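Local coordinates for phosphoethanolamine N-methyltransferase 1 (Haemonchus contortus, PDB 4KRG), which probably catalyses the S-adenosylmethionine-dependent N-methylation of phosphoethanolamine, an early step of phosphocholine synthesis in this parasitic nematode, at residues A43-R46 with A47-S51; C217-P220 with T221-R224; V11-D14 with S15-T18; Y2-G5 with H6-E10; K281-S284 with N285-D289. All coordinates share one frame; numbering follows the deposited sequence.

Contact 1. Residues A43-R46 with A47-S51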
loop_
_atom_site.group_PDB
_atom_site.type_symbol
_atom_site.label_atom_id
_atom_site.label_comp_id
_atom_site.label_asym_id
_atom_site.label_seq_id
_atom_site.Cartn_x
_atom_site.Cartn_y
_atom_site.Cartn_z
ATOM N N ALA A 43 -6.569 17.315 9.947
ATOM C CA ALA A 43 -5.784 18.099 8.996
ATOM C C ALA A 43 -4.529 17.351 8.536
ATOM O O ALA A 43 -4.146 17.407 7.365
ATOM C CB ALA A 43 -5.428 19.448 9.582
ATOM N N SER A 44 -3.886 16.660 9.470
ATOM C CA SER A 44 -2.678 15.927 9.131
ATOM C C SER A 44 -2.999 14.744 8.223
ATOM O O SER A 44 -2.260 14.474 7.283
ATOM C CB SER A 44 -1.920 15.483 10.382
ATOM O OG SER A 44 -2.709 14.632 11.176
ATOM N N ASP A 45 -4.101 14.053 8.487
ATOM C CA ASP A 45 -4.529 12.955 7.623
ATOM C C ASP A 45 -4.836 13.462 6.208
ATOM O O ASP A 45 -4.372 12.902 5.218
ATOM C CB ASP A 45 -5.753 12.245 8.214
ATOM C CG ASP A 45 -6.375 11.249 7.250
ATOM O OD1 ASP A 45 -5.994 10.061 7.289
ATOM O OD2 ASP A 45 -7.255 11.654 6.460
ATOM N N ARG A 46 -5.613 14.534 6.125
ATOM C CA ARG A 46 -6.009 15.084 4.836
ATOM C C ARG A 46 -4.781 15.481 4.016
ATOM O O ARG A 46 -4.712 15.196 2.821
ATOM C CB ARG A 46 -6.963 16.263 5.034
ATOM C CG ARG A 46 -7.195 17.075 3.785
ATOM C CD ARG A 46 -8.312 18.080 3.964
ATOM N NE ARG A 46 -8.394 18.623 5.317
ATOM C CZ ARG A 46 -7.769 19.721 5.724
ATOM N NH1 ARG A 46 -6.996 20.398 4.887
ATOM N NH2 ARG A 46 -7.917 20.142 6.971
ATOM N N ALA A 47 -3.804 16.102 4.678
ATOM C CA ALA A 47 -2.554 16.500 4.032
ATOM C C ALA A 47 -1.736 15.296 3.562
ATOM O O ALA A 47 -1.162 15.329 2.478
ATOM C CB ALA A 47 -1.732 17.386 4.955
ATOM N N ASP A 48 -1.689 14.237 4.371
ATOM C CA ASP A 48 -1.040 12.988 3.966
ATOM C C ASP A 48 -1.614 12.460 2.658
ATOM O O ASP A 48 -0.887 12.025 1.776
ATOM C CB ASP A 48 -1.229 11.907 5.033
ATOM C CG ASP A 48 -0.385 12.139 6.272
ATOM O OD1 ASP A 48 0.577 12.929 6.228
ATOM O OD2 ASP A 48 -0.698 11.503 7.297
ATOM N N ILE A 49 -2.934 12.482 2.554
ATOM C CA ILE A 49 -3.611 11.968 1.375
ATOM C C ILE A 49 -3.458 12.924 0.188
ATOM O O ILE A 49 -3.049 12.522 -0.903
ATOM C CB ILE A 49 -5.113 11.733 1.656
ATOM C CG1 ILE A 49 -5.301 10.646 2.723
ATOM C CG2 ILE A 49 -5.850 11.391 0.369
ATOM C CD1 ILE A 49 -4.731 9.285 2.360
ATOM N N LEU A 50 -3.782 14.193 0.408
ATOM C CA LEU A 50 -3.768 15.167 -0.677
ATOM C C LEU A 50 -2.370 15.400 -1.250
ATOM O O LEU A 50 -2.214 15.627 -2.447
ATOM C CB LEU A 50 -4.436 16.477 -0.246
ATOM C CG LEU A 50 -5.951 16.359 -0.086
ATOM C CD1 LEU A 50 -6.541 17.670 0.369
ATOM C CD2 LEU A 50 -6.596 15.925 -1.385
ATOM N N SER A 51 -1.347 15.316 -0.407
ATOM C CA SER A 51 0.014 15.518 -0.885
ATOM C C SER A 51 0.515 14.327 -1.699
ATOM O O SER A 51 1.576 14.396 -2.314
ATOM C CB SER A 51 0.963 15.800 0.271
ATOM O OG SER A 51 1.368 14.587 0.868
#
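Arg46 and Leu50 meet one helical turn apart, and the aliphatic foot of the arginine makes this the snuggest side-chain meeting of the two segments: Arg46 CG lies 3.5 Å from Leu50 CD1, with the two side chains crossing at a slant. The arginine gets there because its CG is anti to the backbone N (chi1 168°), which lays the start of the chain beside its own carbonyl. Farther out the chain bends, and NE pairs with Glu42 in a salt bridge, so the charged end stays with the preceding turn while the methylenes stay with Leu50. Beneath them Leu50 N donates to Arg46 O at 2.8 Å, a nearly straight bond (169°), and Ile49 N reaches Asp45 O at 3.1 Å. On the next face Asp48 folds back over the turn before it, bringing its CG to 3.2 Å from Ser44 O; the two groups are both acceptors, and OD2 is instead hydrogen-bonded to Thr221. Asp45 is buried with its carboxylate in a salt bridge to Arg159 and a long, weak ion pair to Arg70. The looser side carries the exposed Ala43, Ala47 and Ser51; there the backbone does the joining, Ala47 N to Ala43 O (3.0 Å) and Ser51 N to Ala47 O, with a weak bond from Ser51 OG besides. These residues belong to the later turns of helix 38-50: Leu50 rests on Phe71, Val74 and Leu75 of helix 70-78, Ile49 reaches His157 and Arg159 of strand 154-161, and Asp48 faces Pro220 of helix 220-226.

Contact 2. Residues C217-P220 with T221-R224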
loop_
_atom_site.group_PDB
_atom_site.type_symbol
_atom_site.label_atom_id
_atom_site.label_comp_id
_atom_site.label_asym_id
_atom_site.label_seq_id
_atom_site.Cartn_x
_atom_site.Cartn_y
_atom_site.Cartn_z
ATOM N N CYS A 217 0.966 2.424 0.515
ATOM C CA CYS A 217 1.598 3.099 1.640
ATOM C C CYS A 217 0.633 3.158 2.800
ATOM O O CYS A 217 -0.573 3.143 2.598
ATOM C CB CYS A 217 1.985 4.526 1.254
ATOM S SG CYS A 217 3.284 4.679 0.016
ATOM N N SER A 218 1.175 3.227 4.007
ATOM C CA SER A 218 0.385 3.407 5.218
ATOM C C SER A 218 0.262 4.902 5.471
ATOM O O SER A 218 1.235 5.643 5.337
ATOM C CB SER A 218 1.093 2.774 6.416
ATOM O OG SER A 218 1.315 1.394 6.240
ATOM N N VAL A 219 -0.926 5.349 5.847
ATOM C CA VAL A 219 -1.149 6.764 6.105
ATOM C C VAL A 219 -0.351 7.176 7.339
ATOM O O VAL A 219 -0.575 6.635 8.427
ATOM C CB VAL A 219 -2.641 7.030 6.332
ATOM C CG1 VAL A 219 -2.881 8.498 6.660
ATOM C CG2 VAL A 219 -3.440 6.607 5.110
ATOM N N PRO A 220 0.605 8.115 7.174
ATOM C CA PRO A 220 1.536 8.503 8.246
ATOM C C PRO A 220 0.878 8.896 9.566
ATOM O O PRO A 220 1.323 8.443 10.621
ATOM C CB PRO A 220 2.284 9.695 7.638
ATOM C CG PRO A 220 2.287 9.399 6.186
ATOM C CD PRO A 220 0.951 8.769 5.898
ATOM N N THR A 221 -0.167 9.713 9.507
ATOM C CA THR A 221 -0.899 10.137 10.702
ATOM C C THR A 221 -1.437 8.978 11.547
ATOM O O THR A 221 -1.459 9.048 12.777
ATOM C CB THR A 221 -2.061 11.055 10.311
ATOM O OG1 THR A 221 -1.537 12.206 9.640
ATOM C CG2 THR A 221 -2.849 11.498 11.530
ATOM N N TYR A 222 -1.879 7.913 10.887
ATOM C CA TYR A 222 -2.416 6.765 11.609
ATOM C C TYR A 222 -1.345 5.887 12.234
ATOM O O TYR A 222 -1.605 5.179 13.203
ATOM C CB TYR A 222 -3.398 5.976 10.746
ATOM C CG TYR A 222 -4.779 6.561 10.855
ATOM C CD1 TYR A 222 -5.669 6.096 11.807
ATOM C CD2 TYR A 222 -5.175 7.620 10.051
ATOM C CE1 TYR A 222 -6.924 6.642 11.941
ATOM C CE2 TYR A 222 -6.438 8.179 10.175
ATOM C CZ TYR A 222 -7.308 7.682 11.121
ATOM O OH TYR A 222 -8.561 8.220 11.258
ATOM N N ILE A 223 -0.132 5.945 11.703
ATOM C CA ILE A 223 0.968 5.283 12.383
ATOM C C ILE A 223 1.377 6.111 13.597
ATOM O O ILE A 223 1.451 5.588 14.710
ATOM C CB ILE A 223 2.168 5.060 11.461
ATOM C CG1 ILE A 223 1.804 4.055 10.365
ATOM C CG2 ILE A 223 3.369 4.565 12.267
ATOM C CD1 ILE A 223 2.882 3.868 9.331
ATOM N N ARG A 224 1.621 7.406 13.395
ATOM C CA ARG A 224 2.165 8.237 14.469
ATOM C C ARG A 224 1.230 8.364 15.652
ATOM O O ARG A 224 1.664 8.311 16.802
ATOM C CB ARG A 224 2.507 9.640 13.971
ATOM C CG ARG A 224 3.642 9.699 12.980
ATOM C CD ARG A 224 4.141 11.126 12.856
ATOM N NE ARG A 224 3.050 12.078 12.694
ATOM C CZ ARG A 224 2.456 12.322 11.532
ATOM N NH1 ARG A 224 2.852 11.672 10.447
ATOM N NH2 ARG A 224 1.474 13.209 11.452
#
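Pro220 O is gripped by two amides of the helix it opens: Arg224 N donates at 3.0 Å in an almost straight bond (170°), and Ile223 N adds a weak one at 3.1 Å. Val219 O, one residue earlier, accepts weak bonds from Tyr222 N at 3.1 Å and from Ile223 N, which is thereby shared between the two carbonyls. Val219 occupies the N-cap position, where its apolar side chain has no capping group to offer. It runs beside Tyr222 instead, both pointing the same way, with CG1 at the edge of the tyrosine ring, 4.2 Å from CD2. Ile223 turns back toward the strand: its CG1 sits beside the backbone N (chi1 -67°), and from there CD1 comes to 3.6 Å from Ser218 CB. Arg224 curls over the start of the helix, bent at its third torsion, and NH1 lies 3.5 Å from Pro220 CB, which meets the guanidinium at its edge. The turn thus carries the chain from strand 208-218 into helix 220-226. Strand 231-240 runs alongside through Gln231 and His233, helix 38-50 lies against Val219 and Pro220, and Tyr222 leans on Trp129 and Ser166, two residues of the phosphoethanolamine pocket.

Contact 3. Residues V11-D14 with S15-T18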
loop_
_atom_site.group_PDB
_atom_site.type_symbol
_atom_site.label_atom_id
_atom_site.label_comp_id
_atom_site.label_asym_id
_atom_site.label_seq_id
_atom_site.Cartn_x
_atom_site.Cartn_y
_atom_site.Cartn_z
ATOM N N VAL A 11 -30.842 -5.309 0.447
ATOM C CA VAL A 11 -30.865 -5.308 1.902
ATOM C C VAL A 11 -29.475 -5.004 2.440
ATOM O O VAL A 11 -29.322 -4.210 3.367
ATOM C CB VAL A 11 -31.369 -6.657 2.459
ATOM C CG1 VAL A 11 -31.098 -6.764 3.954
ATOM C CG2 VAL A 11 -32.851 -6.824 2.161
ATOM N N ARG A 12 -28.459 -5.626 1.846
ATOM C CA ARG A 12 -27.078 -5.357 2.239
ATOM C C ARG A 12 -26.667 -3.947 1.848
ATOM O O ARG A 12 -25.914 -3.299 2.565
ATOM C CB ARG A 12 -26.107 -6.382 1.637
ATOM C CG ARG A 12 -26.399 -7.807 2.059
ATOM C CD ARG A 12 -25.155 -8.672 2.098
ATOM N NE ARG A 12 -25.331 -9.777 3.039
ATOM C CZ ARG A 12 -25.589 -11.034 2.690
ATOM N NH1 ARG A 12 -25.677 -11.363 1.411
ATOM N NH2 ARG A 12 -25.748 -11.965 3.623
ATOM N N ARG A 13 -27.157 -3.481 0.706
ATOM C CA ARG A 13 -26.916 -2.107 0.296
ATOM C C ARG A 13 -27.505 -1.173 1.345
ATOM O O ARG A 13 -26.856 -0.219 1.781
ATOM C CB ARG A 13 -27.544 -1.828 -1.073
ATOM C CG ARG A 13 -27.327 -0.412 -1.585
ATOM C CD ARG A 13 -26.112 -0.295 -2.517
ATOM N NE ARG A 13 -24.894 -0.846 -1.929
ATOM C CZ ARG A 13 -24.117 -0.210 -1.060
ATOM N NH1 ARG A 13 -24.414 1.024 -0.671
ATOM N NH2 ARG A 13 -23.038 -0.814 -0.581
ATOM N N ASP A 14 -28.727 -1.477 1.773
ATOM C CA ASP A 14 -29.449 -0.614 2.702
ATOM C C ASP A 14 -28.912 -0.700 4.125
ATOM O O ASP A 14 -29.162 0.187 4.935
ATOM C CB ASP A 14 -30.946 -0.931 2.684
ATOM C CG ASP A 14 -31.781 0.144 3.363
ATOM O OD1 ASP A 14 -31.318 1.303 3.447
ATOM O OD2 ASP A 14 -32.908 -0.169 3.808
ATOM N N SER A 15 -28.173 -1.760 4.440
ATOM C CA SER A 15 -27.599 -1.884 5.779
ATOM C C SER A 15 -26.494 -0.853 5.984
ATOM O O SER A 15 -26.258 -0.393 7.100
ATOM C CB SER A 15 -27.066 -3.291 6.030
ATOM O OG SER A 15 -25.784 -3.457 5.466
ATOM N N PHE A 16 -25.820 -0.490 4.898
ATOM C CA PHE A 16 -24.774 0.524 4.952
ATOM C C PHE A 16 -25.364 1.926 5.045
ATOM O O PHE A 16 -24.904 2.744 5.836
ATOM C CB PHE A 16 -23.826 0.401 3.758
ATOM C CG PHE A 16 -22.821 -0.711 3.895
ATOM C CD1 PHE A 16 -21.848 -0.664 4.884
ATOM C CD2 PHE A 16 -22.843 -1.799 3.035
ATOM C CE1 PHE A 16 -20.920 -1.689 5.019
ATOM C CE2 PHE A 16 -21.913 -2.823 3.161
ATOM C CZ PHE A 16 -20.952 -2.767 4.155
ATOM N N LYS A 17 -26.389 2.197 4.243
ATOM C CA LYS A 17 -27.088 3.481 4.295
ATOM C C LYS A 17 -27.727 3.707 5.668
ATOM O O LYS A 17 -27.732 4.827 6.183
ATOM C CB LYS A 17 -28.127 3.554 3.172
ATOM C CG LYS A 17 -29.125 4.682 3.288
ATOM C CD LYS A 17 -28.452 6.028 3.195
ATOM C CE LYS A 17 -29.485 7.135 3.046
ATOM N NZ LYS A 17 -30.556 7.075 4.086
ATOM N N THR A 18 -28.236 2.631 6.265
ATOM C CA THR A 18 -28.796 2.669 7.615
ATOM C C THR A 18 -27.717 2.956 8.659
ATOM O O THR A 18 -27.933 3.730 9.592
ATOM C CB THR A 18 -29.465 1.337 7.983
ATOM O OG1 THR A 18 -30.277 0.891 6.896
ATOM C CG2 THR A 18 -30.329 1.500 9.219
#
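Arg12 O is shared by two groups of Ser15, whose hydroxyl donates to it at 2.9 Å while its amide adds a weak bond. The hydroxyl can fold back this way because OG lies between the backbone N and the carbonyl carbon (chi1 81°). Ser15 N also makes a weak bond to Val11 O. One residue on, Phe16 N donates to Arg13 O at 3.3 Å from well above the carbonyl plane, and Lys17 N gives the same oxygen a long, weak bond. Thr18 N donates to Asp14 O at 2.9 Å; Thr18 OG1 is modelled only 2.4 Å from that oxygen, a length too short to trust in detail. Arg13 NH2 passes 3.8 Å from Phe16 CD2, the side chains crossing at about a right angle though guanidinium and ring planes are only 11° apart. The arginine's nitrogens are held by salt bridges to Asp111 and Glu138 and by the carbonyl of Tyr133, which should keep the group fixed where it touches S-adenosylhomocysteine. Lys17 NZ, not in contact with the Asp14 carboxylate, finds Asp21 farther along the helix. Both segments belong to helix 9-21, which reaches the ligand through Arg13: that residue spans from the loop after strand 105-109 to helix 136-149, and Lys17 rests on Phe87 and Ile88, between strand 81-86 and helix 89-98.

Contact 4. Residues Y2-G5 with H6-E10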
loop_
_atom_site.group_PDB
_atom_site.type_symbol
_atom_site.label_atom_id
_atom_site.label_comp_id
_atom_site.label_asym_id
_atom_site.label_seq_id
_atom_site.Cartn_x
_atom_site.Cartn_y
_atom_site.Cartn_z
ATOM N N TYR A 2 -40.174 -10.500 3.318
ATOM C CA TYR A 2 -40.216 -10.788 1.883
ATOM C C TYR A 2 -39.035 -11.655 1.434
ATOM O O TYR A 2 -38.077 -11.836 2.190
ATOM C CB TYR A 2 -40.317 -9.488 1.072
ATOM C CG TYR A 2 -41.692 -8.869 1.155
ATOM C CD1 TYR A 2 -42.756 -9.432 0.472
ATOM C CD2 TYR A 2 -41.932 -7.741 1.932
ATOM C CE1 TYR A 2 -44.019 -8.891 0.544
ATOM C CE2 TYR A 2 -43.198 -7.189 2.015
ATOM C CZ TYR A 2 -44.239 -7.774 1.316
ATOM O OH TYR A 2 -45.510 -7.251 1.374
ATOM N N PHE A 3 -39.124 -12.200 0.220
ATOM C CA PHE A 3 -38.125 -13.127 -0.330
ATOM C C PHE A 3 -36.675 -12.700 -0.103
ATOM O O PHE A 3 -36.272 -11.597 -0.488
ATOM C CB PHE A 3 -38.347 -13.310 -1.832
ATOM C CG PHE A 3 -37.559 -14.447 -2.436
ATOM C CD1 PHE A 3 -37.761 -15.758 -2.011
ATOM C CD2 PHE A 3 -36.641 -14.213 -3.443
ATOM C CE1 PHE A 3 -37.051 -16.801 -2.577
ATOM C CE2 PHE A 3 -35.928 -15.255 -4.014
ATOM C CZ PHE A 3 -36.131 -16.547 -3.581
ATOM N N GLN A 4 -35.906 -13.592 0.519
ATOM C CA GLN A 4 -34.491 -13.364 0.805
ATOM C C GLN A 4 -34.232 -12.020 1.494
ATOM O O GLN A 4 -33.190 -11.395 1.286
ATOM C CB GLN A 4 -33.650 -13.526 -0.471
ATOM C CG GLN A 4 -33.718 -14.938 -1.070
ATOM C CD GLN A 4 -32.684 -15.183 -2.161
ATOM O OE1 GLN A 4 -31.988 -14.263 -2.595
ATOM N NE2 GLN A 4 -32.582 -16.433 -2.611
ATOM N N GLY A 5 -35.181 -11.604 2.337
ATOM C CA GLY A 5 -35.143 -10.308 2.995
ATOM C C GLY A 5 -33.982 -10.125 3.952
ATOM O O GLY A 5 -33.782 -9.039 4.499
ATOM N N HIS A 6 -33.214 -11.193 4.149
ATOM C CA HIS A 6 -32.082 -11.178 5.062
ATOM C C HIS A 6 -30.743 -11.084 4.325
ATOM O O HIS A 6 -29.712 -10.819 4.950
ATOM C CB HIS A 6 -32.109 -12.428 5.957
ATOM C CG HIS A 6 -31.907 -13.714 5.206
ATOM N ND1 HIS A 6 -32.781 -14.165 4.250
ATOM C CD2 HIS A 6 -30.915 -14.640 5.289
ATOM C CE1 HIS A 6 -32.344 -15.320 3.764
ATOM N NE2 HIS A 6 -31.221 -15.625 4.375
HETATM N N MSE A 7 -30.753 -11.276 3.003
HETATM C CA MSE A 7 -29.490 -11.453 2.268
HETATM C C MSE A 7 -29.358 -10.836 0.860
HETATM O O MSE A 7 -28.303 -10.966 0.240
HETATM C CB MSE A 7 -29.144 -12.948 2.177
HETATM C CG MSE A 7 -30.132 -13.757 1.345
HETATM SE SE MSE A 7 -29.530 -15.575 0.940
HETATM C CE MSE A 7 -28.413 -15.211 -0.620
ATOM N N THR A 8 -30.398 -10.188 0.342
ATOM C CA THR A 8 -30.293 -9.611 -1.003
ATOM C C THR A 8 -29.290 -8.462 -1.051
ATOM O O THR A 8 -28.987 -7.842 -0.034
ATOM C CB THR A 8 -31.635 -9.100 -1.551
ATOM O OG1 THR A 8 -32.195 -8.149 -0.638
ATOM C CG2 THR A 8 -32.598 -10.259 -1.770
ATOM N N ALA A 9 -28.790 -8.174 -2.246
ATOM C CA ALA A 9 -27.854 -7.075 -2.436
ATOM C C ALA A 9 -28.451 -5.736 -2.010
ATOM O O ALA A 9 -27.721 -4.840 -1.595
ATOM C CB ALA A 9 -27.408 -7.014 -3.870
ATOM N N GLU A 10 -29.771 -5.603 -2.120
ATOM C CA GLU A 10 -30.451 -4.366 -1.747
ATOM C C GLU A 10 -30.551 -4.211 -0.239
ATOM O O GLU A 10 -30.390 -3.112 0.289
ATOM C CB GLU A 10 -31.849 -4.319 -2.346
ATOM C CG GLU A 10 -31.900 -4.690 -3.803
ATOM C CD GLU A 10 -33.246 -4.407 -4.416
ATOM O OE1 GLU A 10 -33.882 -5.361 -4.911
ATOM O OE2 GLU A 10 -33.663 -3.228 -4.403
HETATM O O HOH W 1 -34.601 -9.157 0.207
#
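Tyr2 to Gly5 form a type II beta turn closed by a weak bond, and from within it Gln4 O accepts two amides farther on, Met7 N at 3.0 Å and Thr8 N at 3.2 Å. The two come from different directions: Met7 N sits well above the carbonyl plane, whereas Thr8 N lies nearly along the C=O axis. Thr8 lays its methyl against the glutamine, CG2 being 3.7 Å from Gln4 CB. That branch is anti to the carbonyl carbon, which puts OG1 between the backbone N and the carbonyl carbon (chi1 56°). From there OG1 caps the helix start with a weak bond from Val11 N and also binds a water at 2.7 Å. The same water donates to Phe3 O at 3.0 Å, so it bridges the turn and the N-cap. Gln4 CG lies 3.6 Å above the centre of the Phe3 ring, a CH-pi arrangement. Farther on, Met7, a selenomethionine with poor order, sets CG over one face of the His6 imidazole, toward its rim. Tyr2 to Gly5 spell the end of a TEV protease site, so they are probably the remnant of a purification tag. This N-terminal arm, with many residues against crystal neighbours, runs straight into helix 9-21, and Val11 of that helix packs on Gly5 O.

Contact 5. Residues K281-S284 with N285-D289. With BOG (octyl beta-D-glucopyranoside), chain F.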
loop_
_atom_site.group_PDB
_atom_site.type_symbol
_atom_site.label_atom_id
_atom_site.label_comp_id
_atom_site.label_asym_id
_atom_site.label_seq_id
_atom_site.Cartn_x
_atom_site.Cartn_y
_atom_site.Cartn_z
ATOM N N LYS A 281 21.828 -13.010 11.739
ATOM C CA LYS A 281 23.172 -13.452 12.091
ATOM C C LYS A 281 24.179 -13.096 10.999
ATOM O O LYS A 281 25.320 -12.743 11.290
ATOM C CB LYS A 281 23.183 -14.962 12.353
ATOM C CG LYS A 281 24.569 -15.556 12.615
ATOM C CD LYS A 281 24.984 -15.402 14.080
ATOM C CE LYS A 281 26.493 -15.519 14.286
ATOM N NZ LYS A 281 27.037 -16.853 13.923
ATOM N N ILE A 282 23.744 -13.176 9.745
ATOM C CA ILE A 282 24.601 -12.856 8.603
ATOM C C ILE A 282 24.875 -11.360 8.494
ATOM O O ILE A 282 26.020 -10.938 8.375
ATOM C CB ILE A 282 23.967 -13.323 7.283
ATOM C CG1 ILE A 282 23.647 -14.821 7.336
ATOM C CG2 ILE A 282 24.869 -12.984 6.116
ATOM C CD1 ILE A 282 24.821 -15.689 7.662
ATOM N N PHE A 283 23.811 -10.567 8.535
ATOM C CA PHE A 283 23.918 -9.114 8.438
ATOM C C PHE A 283 24.647 -8.515 9.635
ATOM O O PHE A 283 25.143 -7.393 9.566
ATOM C CB PHE A 283 22.527 -8.479 8.328
ATOM C CG PHE A 283 21.941 -8.493 6.932
ATOM C CD1 PHE A 283 22.562 -7.811 5.888
ATOM C CD2 PHE A 283 20.742 -9.146 6.673
ATOM C CE1 PHE A 283 22.018 -7.809 4.611
ATOM C CE2 PHE A 283 20.194 -9.148 5.399
ATOM C CZ PHE A 283 20.833 -8.472 4.367
ATOM N N SER A 284 24.697 -9.259 10.734
ATOM C CA SER A 284 25.349 -8.780 11.951
ATOM C C SER A 284 26.838 -8.512 11.741
ATOM O O SER A 284 27.426 -7.669 12.419
ATOM C CB SER A 284 25.148 -9.769 13.098
ATOM O OG SER A 284 25.962 -10.912 12.930
ATOM N N ASN A 285 27.450 -9.212 10.795
ATOM C CA ASN A 285 28.876 -9.024 10.548
ATOM C C ASN A 285 29.204 -8.066 9.403
ATOM O O ASN A 285 30.353 -8.006 8.965
ATOM C CB ASN A 285 29.579 -10.365 10.329
ATOM C CG ASN A 285 30.987 -10.382 10.904
ATOM O OD1 ASN A 285 31.205 -9.995 12.055
ATOM N ND2 ASN A 285 31.951 -10.815 10.100
ATOM N N ALA A 286 28.208 -7.313 8.931
ATOM C CA ALA A 286 28.423 -6.349 7.847
ATOM C C ALA A 286 27.779 -4.994 8.109
ATOM O O ALA A 286 28.147 -3.993 7.497
ATOM C CB ALA A 286 27.937 -6.906 6.526
ATOM N N ILE A 287 26.805 -4.964 9.007
ATOM C CA ILE A 287 26.171 -3.703 9.360
ATOM C C ILE A 287 26.658 -3.235 10.728
ATOM O O ILE A 287 26.569 -3.964 11.718
ATOM C CB ILE A 287 24.634 -3.804 9.363
ATOM C CG1 ILE A 287 24.120 -4.294 8.008
ATOM C CG2 ILE A 287 24.019 -2.458 9.710
ATOM C CD1 ILE A 287 22.646 -4.670 8.025
ATOM N N ASP A 288 27.193 -2.019 10.767
ATOM C CA ASP A 288 27.649 -1.400 12.002
ATOM C C ASP A 288 27.139 0.030 12.021
ATOM O O ASP A 288 26.418 0.427 11.111
ATOM C CB ASP A 288 29.176 -1.441 12.089
ATOM C CG ASP A 288 29.852 -0.995 10.802
ATOM O OD1 ASP A 288 29.386 -0.021 10.185
ATOM O OD2 ASP A 288 30.854 -1.623 10.401
ATOM N N ASP A 289 27.517 0.811 13.028
ATOM C CA ASP A 289 27.036 2.193 13.117
ATOM C C ASP A 289 27.763 3.165 12.178
ATOM O O ASP A 289 27.489 4.361 12.185
ATOM C CB ASP A 289 27.051 2.707 14.563
ATOM C CG ASP A 289 28.447 2.784 15.142
ATOM O OD1 ASP A 289 29.283 1.912 14.811
ATOM O OD2 ASP A 289 28.704 3.715 15.937
HETATM C C1 BOG F . 24.521 -2.775 17.722
HETATM O O1 BOG F . 24.357 -4.154 17.759
HETATM C C2 BOG F . 24.196 -2.191 19.084
HETATM O O2 BOG F . 22.814 -2.400 19.351
HETATM C C3 BOG F . 24.511 -0.736 19.173
HETATM O O3 BOG F . 24.309 -0.303 20.550
HETATM C C4 BOG F . 25.911 -0.432 18.755
HETATM O O4 BOG F . 26.112 0.997 18.695
HETATM C C5 BOG F . 26.233 -1.011 17.385
HETATM O O5 BOG F . 25.917 -2.453 17.295
HETATM C C6 BOG F . 27.662 -0.821 17.124
HETATM O O6 BOG F . 27.809 -0.069 15.953
HETATM C "C1'" BOG F . 23.706 -4.682 16.600
HETATM C "C2'" BOG F . 23.384 -6.194 16.792
HETATM C "C3'" BOG F . 22.935 -6.847 15.486
HETATM C "C4'" BOG F . 21.944 -6.236 14.708
HETATM C "C5'" BOG F . 21.936 -6.363 13.154
HETATM C "C6'" BOG F . 20.559 -6.769 12.610
HETATM C "C7'" BOG F . 20.481 -6.797 11.061
HETATM C "C8'" BOG F . 19.104 -6.516 10.558
HETATM O O HOH W 2 29.762 -8.313 14.710
#
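Phe283 and Ile287 lean on each other across the end of a short helix, their side chains set at a slant. The isoleucine does the reaching: its extended CG1 branch brings CD1 to 3.8 Å from both CB and CD1 of Phe283, so the methyl sits where the ring joins its stem. Ile287 CG1 stands beside the backbone N (chi1 -56°), the position that lets this branch turn back toward the helix. The aromatic ring goes inward to Val376, Thr378, Val403 and Leu405, and Ile287 shares Val376. From another direction the octyl chain of a bound octyl glucoside adds to the apolar patch, its C7' 3.8 Å from Phe283 CB. The backbone holds the pair in place. Phe283 O accepts from Ile287 N at 3.0 Å, nearly end-on, and from Ala286 N at 3.1 Å, from above the carbonyl plane. Ser284 OG turns back to Lys281 O at 2.5 Å, giving the last turn a side-chain bond. At the far end of the segment Asp289 OD1 receives the sugar hydroxyl O6 at 2.7 Å, and the amide of Asp289 gives O6 a weak bond. The detergent is met in keeping with its chemistry: the Asp289 carboxylate and amide bind the glucose O6, a further hydrogen bond joins the detergent to Lys320 O, and hydrocarbon meets its tail; this implies an apolar surface at Phe283 compatible with an alkyl tail, and says nothing by itself of a natural ligand.

Overall arrangement
From the N terminus the contacts come in the order 4, 3, 1, 2, 5. They run in series: none nests in or crosses another, and each closes no more than a turn or two. Contacts 4 and 3 touch and share helix 9-21, the first leading into it and the second carrying it to the bound S-adenosylhomocysteine through Arg13. Contacts 1 and 2, far apart in sequence, have centres 10 Å apart, and their meeting ties helix 38-50 to the start of helix 220-226, near the substrate. Contact 5 lies in the C-terminal half of the chain, its centre about 55 Å from that of contact 3, on the opposite side of the chain's centre.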